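Local coordinates for protein aminotransferase (Paracoccus denitrificans, PDB 4GRX) that is a pyridoxal phosphate-dependent class III aminotransferase that probably transfers amino groups from omega-amino donors to keto acceptors, at residues E110-V115 / G121-T126. Numbering follows the deposited sequence.
With NA (sodium ion), chain E.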
loop_
_atom_site.group_PDB
_atom_site.type_symbol
_atom_site.label_atom_id
_atom_site.label_comp_id
_atom_site.label_asym_id
_atom_site.label_seq_id
_atom_site.Cartn_x
_atom_site.Cartn_y
_atom_site.Cartn_z
ATOM N N GLU A 110 -19.122 7.167 6.877
ATOM C CA GLU A 110 -20.059 7.988 7.633
ATOM C C GLU A 110 -19.459 8.440 8.959
ATOM O O GLU A 110 -19.487 9.627 9.294
ATOM C CB GLU A 110 -21.331 7.193 7.870
ATOM C CG GLU A 110 -22.494 8.007 8.404
ATOM C CD GLU A 110 -23.823 7.307 8.183
ATOM O OE1 GLU A 110 -23.868 6.068 8.340
ATOM O OE2 GLU A 110 -24.826 7.987 7.854
ATOM N N LYS A 111 -18.892 7.484 9.692
ATOM C CA LYS A 111 -18.254 7.771 10.974
ATOM C C LYS A 111 -17.102 8.764 10.824
ATOM O O LYS A 111 -17.020 9.748 11.573
ATOM C CB LYS A 111 -17.787 6.473 11.646
ATOM C CG LYS A 111 -17.087 6.645 12.992
ATOM C CD LYS A 111 -17.835 7.520 14.004
ATOM C CE LYS A 111 -19.221 6.993 14.361
ATOM N NZ LYS A 111 -19.663 7.406 15.726
ATOM N N LEU A 112 -16.237 8.505 9.842
ATOM C CA LEU A 112 -15.062 9.334 9.589
ATOM C C LEU A 112 -15.350 10.795 9.235
ATOM O O LEU A 112 -14.673 11.692 9.743
ATOM C CB LEU A 112 -14.162 8.703 8.516
ATOM C CG LEU A 112 -13.141 7.660 8.979
ATOM C CD1 LEU A 112 -12.426 7.048 7.781
ATOM C CD2 LEU A 112 -12.134 8.252 9.963
ATOM N N VAL A 113 -16.326 11.045 8.360
ATOM C CA VAL A 113 -16.678 12.421 8.012
ATOM C C VAL A 113 -17.160 13.111 9.276
ATOM O O VAL A 113 -16.839 14.272 9.534
ATOM C CB VAL A 113 -17.720 12.491 6.872
ATOM C CG1 VAL A 113 -18.470 13.822 6.865
ATOM C CG2 VAL A 113 -17.034 12.243 5.535
ATOM N N GLU A 114 -17.887 12.365 10.094
ATOM C CA GLU A 114 -18.415 12.905 11.330
ATOM C C GLU A 114 -17.314 13.371 12.318
ATOM O O GLU A 114 -17.303 14.548 12.726
ATOM C CB GLU A 114 -19.351 11.896 11.965
ATOM C CG GLU A 114 -20.120 12.464 13.121
ATOM C CD GLU A 114 -20.342 11.451 14.215
ATOM O OE1 GLU A 114 -20.714 11.894 15.322
ATOM O OE2 GLU A 114 -20.147 10.231 13.981
ATOM N N VAL A 115 -16.389 12.467 12.670
ATOM C CA VAL A 115 -15.270 12.791 13.582
ATOM C C VAL A 115 -14.272 13.784 12.977
ATOM O O VAL A 115 -13.454 14.369 13.689
ATOM C CB VAL A 115 -14.494 11.535 14.058
ATOM C CG1 VAL A 115 -15.414 10.564 14.783
ATOM C CG2 VAL A 115 -13.787 10.839 12.900
ATOM N N GLY A 121 -18.294 15.582 3.418
ATOM C CA GLY A 121 -17.135 15.233 2.624
ATOM C C GLY A 121 -17.191 13.862 1.999
ATOM O O GLY A 121 -18.229 13.226 1.981
ATOM N N ARG A 122 -16.057 13.418 1.471
ATOM C CA ARG A 122 -15.947 12.087 0.869
ATOM C C ARG A 122 -14.655 11.380 1.299
ATOM O O ARG A 122 -13.664 12.012 1.674
ATOM C CB ARG A 122 -16.079 12.149 -0.669
ATOM C CG ARG A 122 -17.465 12.532 -1.183
ATOM C CD ARG A 122 -17.672 12.117 -2.637
ATOM N NE ARG A 122 -18.846 12.748 -3.243
ATOM C CZ ARG A 122 -20.080 12.240 -3.215
ATOM N NH1 ARG A 122 -20.315 11.083 -2.612
ATOM N NH2 ARG A 122 -21.091 12.883 -3.792
ATOM N N VAL A 123 -14.690 10.056 1.229
ATOM C CA VAL A 123 -13.632 9.205 1.757
ATOM C C VAL A 123 -13.202 8.188 0.683
ATOM O O VAL A 123 -14.044 7.484 0.098
ATOM C CB VAL A 123 -14.117 8.462 3.041
ATOM C CG1 VAL A 123 -12.971 7.761 3.752
ATOM C CG2 VAL A 123 -14.823 9.419 4.002
ATOM N N PHE A 124 -11.896 8.131 0.425
ATOM C CA PHE A 124 -11.307 7.077 -0.405
ATOM C C PHE A 124 -10.307 6.239 0.417
ATOM O O PHE A 124 -9.596 6.780 1.272
ATOM C CB PHE A 124 -10.643 7.674 -1.646
ATOM C CG PHE A 124 -10.239 6.645 -2.672
ATOM C CD1 PHE A 124 -11.190 6.089 -3.542
ATOM C CD2 PHE A 124 -8.902 6.221 -2.776
ATOM C CE1 PHE A 124 -10.814 5.140 -4.491
ATOM C CE2 PHE A 124 -8.526 5.276 -3.725
ATOM C CZ PHE A 124 -9.485 4.740 -4.581
ATOM N N TYR A 125 -10.255 4.926 0.177
ATOM C CA TYR A 125 -9.438 4.049 1.036
ATOM C C TYR A 125 -8.149 3.515 0.401
ATOM O O TYR A 125 -8.057 3.346 -0.818
ATOM C CB TYR A 125 -10.278 2.900 1.609
ATOM C CG TYR A 125 -11.373 3.354 2.557
ATOM C CD1 TYR A 125 -11.085 3.690 3.876
ATOM C CD2 TYR A 125 -12.698 3.440 2.132
ATOM C CE1 TYR A 125 -12.078 4.112 4.742
ATOM C CE2 TYR A 125 -13.696 3.864 2.989
ATOM C CZ TYR A 125 -13.383 4.198 4.295
ATOM O OH TYR A 125 -14.373 4.610 5.159
ATOM N N THR A 126 -7.162 3.252 1.258
ATOM C CA THR A 126 -5.904 2.641 0.855
ATOM C C THR A 126 -5.499 1.621 1.901
ATOM O O THR A 126 -6.217 1.406 2.892
ATOM C CB THR A 126 -4.773 3.676 0.768
ATOM O OG1 THR A 126 -4.580 4.272 2.052
ATOM C CG2 THR A 126 -5.105 4.756 -0.221
HETATM NA NA NA E . -17.376 16.380 10.658
HETATM O O HOH W 1 -17.448 17.637 12.500
#
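Leu-112 and Val-113 of helix 103-115 pack on Val-123 and Tyr-125 of strand 122-126 in a buried, apolar helix-on-sheet contact. The strand is outermost, within this chain, in the seven-stranded mixed sheet of the large domain of this fold type I, PLP-dependent aminotransferase. A short loop joins helix to strand, and the axes of 110-115 and 122-126 run at 122° and come within 8.5 Å. No hydrogen bond links the two segments.

The two valines meet through CG2 of Val-113 and CG2 of Val-123, 3.9 Å apart. Val-113 sets its CG1 anti to the backbone N (chi1 158°), which brings that methyl to Gly-121 N at 3.9 Å, while its CG2 reaches the Gly-121 carbonyl. Leu-112 crosses Val-123 at about a right angle. Leu-112 CD1 lies 4.1 Å from Val-123 CG1 and 4.2 Å from Tyr-125 CE1, meeting that ring obliquely. The Tyr-125 hydroxyl is hydrogen-bonded to Ser-109 OG, one helical turn before Val-113, which ties the ring to the same helix. Phe-274 and Ile-349 also pack on Leu-112.

Arg-122 starts away from the helix at its CB. Its NH1 donates to Glu-24 O and Ser-27 O of the second subunit, and its NH2 forms a salt bridge with Glu-320 OE1. At the helix end, carbonyls of Glu-114, Ser-116 and Phe-118 and a water bind a sodium ion, which lies 2.5 Å from Val-113 O.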